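Conserved protein (Methanosarcina mazei, PDB 2NR4) binds flavin mononucleotide and is a flavoprotein of the DUF447 family. Local coordinates at the interface of chains A and B. Sequence-based numbering; all coordinates share one arbitrary frame. Chains: chain A/B, Conserved hypothetical protein.

Contact 1: the interface of chains A and B. Residues chain A 80, 82, 117-118, 145, 154; chain B 153-154.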
# COMPACT_ATOMS: atom_id res chain seq x y z
N VAL A 80 5.86 4.22 -10.60
CA VAL A 80 5.42 3.96 -9.20
C VAL A 80 5.03 5.28 -8.57
O VAL A 80 5.83 6.23 -8.55
CB VAL A 80 6.51 3.24 -8.34
CG1 VAL A 80 6.04 3.16 -6.87
CG2 VAL A 80 6.81 1.84 -8.93
N TYR A 82 2.90 6.94 -5.12
CA TYR A 82 2.27 6.75 -3.80
C TYR A 82 1.24 7.85 -3.52
O TYR A 82 0.55 7.81 -2.52
CB TYR A 82 3.32 6.80 -2.67
CG TYR A 82 4.41 5.76 -2.77
CD1 TYR A 82 4.14 4.49 -3.22
CD2 TYR A 82 5.70 6.06 -2.35
CE1 TYR A 82 5.15 3.52 -3.29
CE2 TYR A 82 6.70 5.11 -2.43
CZ TYR A 82 6.42 3.85 -2.90
OH TYR A 82 7.43 2.91 -2.99
N ILE A 117 8.13 7.73 -8.48
CA ILE A 117 9.16 7.29 -7.56
C ILE A 117 10.25 6.52 -8.32
O ILE A 117 11.44 6.76 -8.14
CB ILE A 117 8.54 6.38 -6.46
CG1 ILE A 117 7.36 7.09 -5.73
CG2 ILE A 117 9.61 5.88 -5.52
CD1 ILE A 117 7.75 8.27 -4.94
N ALA A 118 9.82 5.58 -9.15
CA ALA A 118 10.67 4.78 -10.00
C ALA A 118 9.93 4.49 -11.31
O ALA A 118 8.68 4.28 -11.31
CB ALA A 118 11.03 3.45 -9.28
N PHE A 145 15.24 5.88 -11.08
CA PHE A 145 14.80 6.10 -9.73
C PHE A 145 14.80 7.60 -9.49
O PHE A 145 15.66 8.32 -10.01
CB PHE A 145 15.81 5.43 -8.77
CG PHE A 145 15.19 4.90 -7.53
CD1 PHE A 145 14.53 3.68 -7.53
CD2 PHE A 145 15.28 5.61 -6.34
CE1 PHE A 145 13.97 3.19 -6.38
CE2 PHE A 145 14.72 5.12 -5.16
CZ PHE A 145 14.06 3.91 -5.18
N PRO A 154 7.19 4.82 3.03
CA PRO A 154 5.87 4.26 2.73
C PRO A 154 5.39 3.39 3.89
O PRO A 154 6.21 2.71 4.51
CB PRO A 154 6.16 3.35 1.53
CG PRO A 154 7.37 3.94 0.91
CD PRO A 154 8.19 4.38 2.04
N LEU B 153 11.29 -2.41 -3.84
CA LEU B 153 10.60 -1.13 -3.67
C LEU B 153 9.12 -1.42 -3.42
O LEU B 153 8.52 -2.15 -4.18
CB LEU B 153 10.75 -0.27 -4.95
CG LEU B 153 10.08 1.10 -4.98
CD1 LEU B 153 10.74 2.07 -4.00
CD2 LEU B 153 10.14 1.68 -6.40
N PRO B 154 8.53 -0.84 -2.35
CA PRO B 154 7.10 -1.06 -2.06
C PRO B 154 6.24 -0.55 -3.23
O PRO B 154 6.57 0.46 -3.84
CB PRO B 154 6.84 -0.16 -0.84
CG PRO B 154 8.17 -0.05 -0.19
CD PRO B 154 9.14 0.03 -1.32

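Contact 2: the interface of chains A and B. Residues chain A 193-197, 201; chain B 28-29, 52.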
# COMPACT_ATOMS: atom_id res chain seq x y z
N SER A 193 -11.72 8.97 4.80
CA SER A 193 -11.92 10.02 5.78
C SER A 193 -11.34 9.66 7.16
O SER A 193 -10.79 10.54 7.83
CB SER A 193 -13.39 10.34 5.95
OG SER A 193 -13.45 11.61 6.60
N LYS A 194 -11.51 8.40 7.57
CA LYS A 194 -11.04 7.95 8.88
C LYS A 194 -9.55 7.73 8.86
O LYS A 194 -8.84 8.18 9.77
CB LYS A 194 -11.75 6.67 9.32
CG LYS A 194 -13.24 6.84 9.43
CD LYS A 194 -13.94 5.53 9.79
CE LYS A 194 -15.26 5.80 10.54
NZ LYS A 194 -14.99 6.63 11.77
N CYS A 195 -9.06 7.05 7.82
CA CYS A 195 -7.66 6.56 7.80
C CYS A 195 -6.71 7.39 6.95
O CYS A 195 -5.50 7.39 7.17
CB CYS A 195 -7.60 5.07 7.35
SG CYS A 195 -8.63 3.93 8.33
N GLY A 196 -7.24 8.12 5.96
CA GLY A 196 -6.34 8.84 5.07
C GLY A 196 -5.88 10.15 5.68
O GLY A 196 -6.41 10.55 6.72
N GLY A 197 -4.90 10.76 5.06
CA GLY A 197 -4.54 12.15 5.27
C GLY A 197 -5.26 13.07 4.33
O GLY A 197 -6.23 12.65 3.64
N LYS A 201 -8.18 12.51 1.20
CA LYS A 201 -9.47 13.17 1.28
C LYS A 201 -9.71 14.02 0.03
O LYS A 201 -10.82 14.01 -0.50
CB LYS A 201 -9.63 13.92 2.60
CG LYS A 201 -9.65 12.98 3.84
CD LYS A 201 -9.63 13.83 5.15
CE LYS A 201 -9.35 12.98 6.39
NZ LYS A 201 -9.12 13.85 7.60
N GLU B 28 0.85 11.13 8.42
CA GLU B 28 -0.49 11.68 8.49
C GLU B 28 -1.52 10.58 8.26
O GLU B 28 -1.33 9.74 7.36
CB GLU B 28 -0.62 12.76 7.43
CG GLU B 28 -1.94 13.52 7.47
CD GLU B 28 -2.12 14.46 6.26
OE1 GLU B 28 -1.19 14.60 5.43
OE2 GLU B 28 -3.21 15.06 6.15
N GLY B 29 -2.58 10.57 9.07
CA GLY B 29 -3.69 9.64 8.96
C GLY B 29 -3.43 8.46 9.88
O GLY B 29 -2.75 8.62 10.89
N LYS B 52 -3.15 13.18 13.51
CA LYS B 52 -4.10 14.17 13.00
C LYS B 52 -3.67 15.58 13.37
O LYS B 52 -4.47 16.34 13.85
CB LYS B 52 -5.52 13.90 13.51
CG LYS B 52 -6.24 12.58 13.08
CD LYS B 52 -6.35 12.39 11.57
CE LYS B 52 -7.43 11.36 11.19
NZ LYS B 52 -7.54 11.21 9.68

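Contact 1: the interface of chains A and B
B:Leu153 and B:Pro154 form a short loop segment that presses against a mostly apolar surface of chain A, made by A:Tyr82, A:Ala118 and A:Phe145 with A:Val80 beside them. CG of B:Leu153 is anti to the backbone N (chi1 179°), which points the isobutyl group away from its own chain and into the partner. Its CB stays back from chain A and acts as a stem. The branch carbon CG is the first to approach, 3.8 Å from OH of A:Tyr82. Beyond it both methyls touch the ring of A:Phe145, and each has a second partner. CD1 lies 4.0 Å from CZ of A:Phe145 and 3.6 Å from OH of A:Tyr82. CD2 of B:Leu153 is 4.1 Å from CE1 of A:Phe145 and 3.5 Å from CB of A:Ala118. A:Val80 meets the same branch tip to tip, its CG2 4.2 Å from CD2 of B:Leu153. A forked leucine suits this place because it fills two directions at once, while the small alanine lets one prong come close to the start of strand 118-125.

The polar link is made by A:Tyr82, whose OH donates a hydrogen bond of 2.7 Å to the backbone O of B:Pro154. The C=O...O angle is 132°, and the donor is tilted 32° from the carbonyl plane; the acceptor, in turn, lies at the edge of the phenol ring and in its plane. Within chain A, CG1 of A:Ile117 covers one face of this ring toward its rim and should help to fix its rotation. Tyrosine thus offers a ring whose face packs within chain A and whose length carries the hydroxyl across the boundary. Proline, which has no backbone N-H to donate, still offers its carbonyl as acceptor. The two prolines of the dimer approach one another as well, CG of A:Pro154 facing CG of B:Pro154.

Contact 2: the interface of chains A and B
The carboxylate of B:Glu28 lies flat against A:Gly197, whose CA sits over one face of the group, displaced toward OE2 and 3.5 Å from CD. Because glycine has no side chain, the flat acid can come down directly on the backbone. B:Gly29 also brings bare backbone to the boundary, its CA 3.4 Å from O of A:Cys195; its positive phi (94°) is a conformation that glycine adopts readily.

B:Lys52 reaches across with its whole side chain. The chain bends at the second torsion (chi2 -57°) and then runs extended, carrying the ammonium group to the carbonyls that end a helix of chain A. NZ gives a weak hydrogen bond of 3.3 Å to O of A:Lys194 and lies 3.2 Å from O of A:Gly196. A flexible, positively charged tip fits here, since the C-terminal end of a helix carries partial negative charge. A:Lys201 crosses it obliquely, its NZ 3.7 Å from NZ of B:Lys52; this proximity may favour loss of a proton from one of the amines, although the nearby carbonyl oxygens would probably offset part of the unfavourable charge interaction. The carboxylate does not pair with A:Lys201.

In the fold, chain A contributes the end of helix 179-195, the glycine turn after it and the start of helix 198-210, while chain B brings the beginning of strand 29-37 and the residue just after strand 43-51.

The centres of contact 1 and contact 2, taken over their C-alpha atoms, are about 21 Å apart, and they share no residue. Contact 1 uses loops and strand ends close to the two-fold axis, whereas contact 2 joins the C-terminal helices of one copy to residues at the ends of strands 29-37 and 43-51 of the other. Each has a twin with the chains exchanged, so the pair is held at several separated points, partly apolar and partly polar. Strand 43-51, which leads into contact 2, also carries FMN-binding residues; pairing might therefore help to steady the flavin site, if the dimer is the biological form.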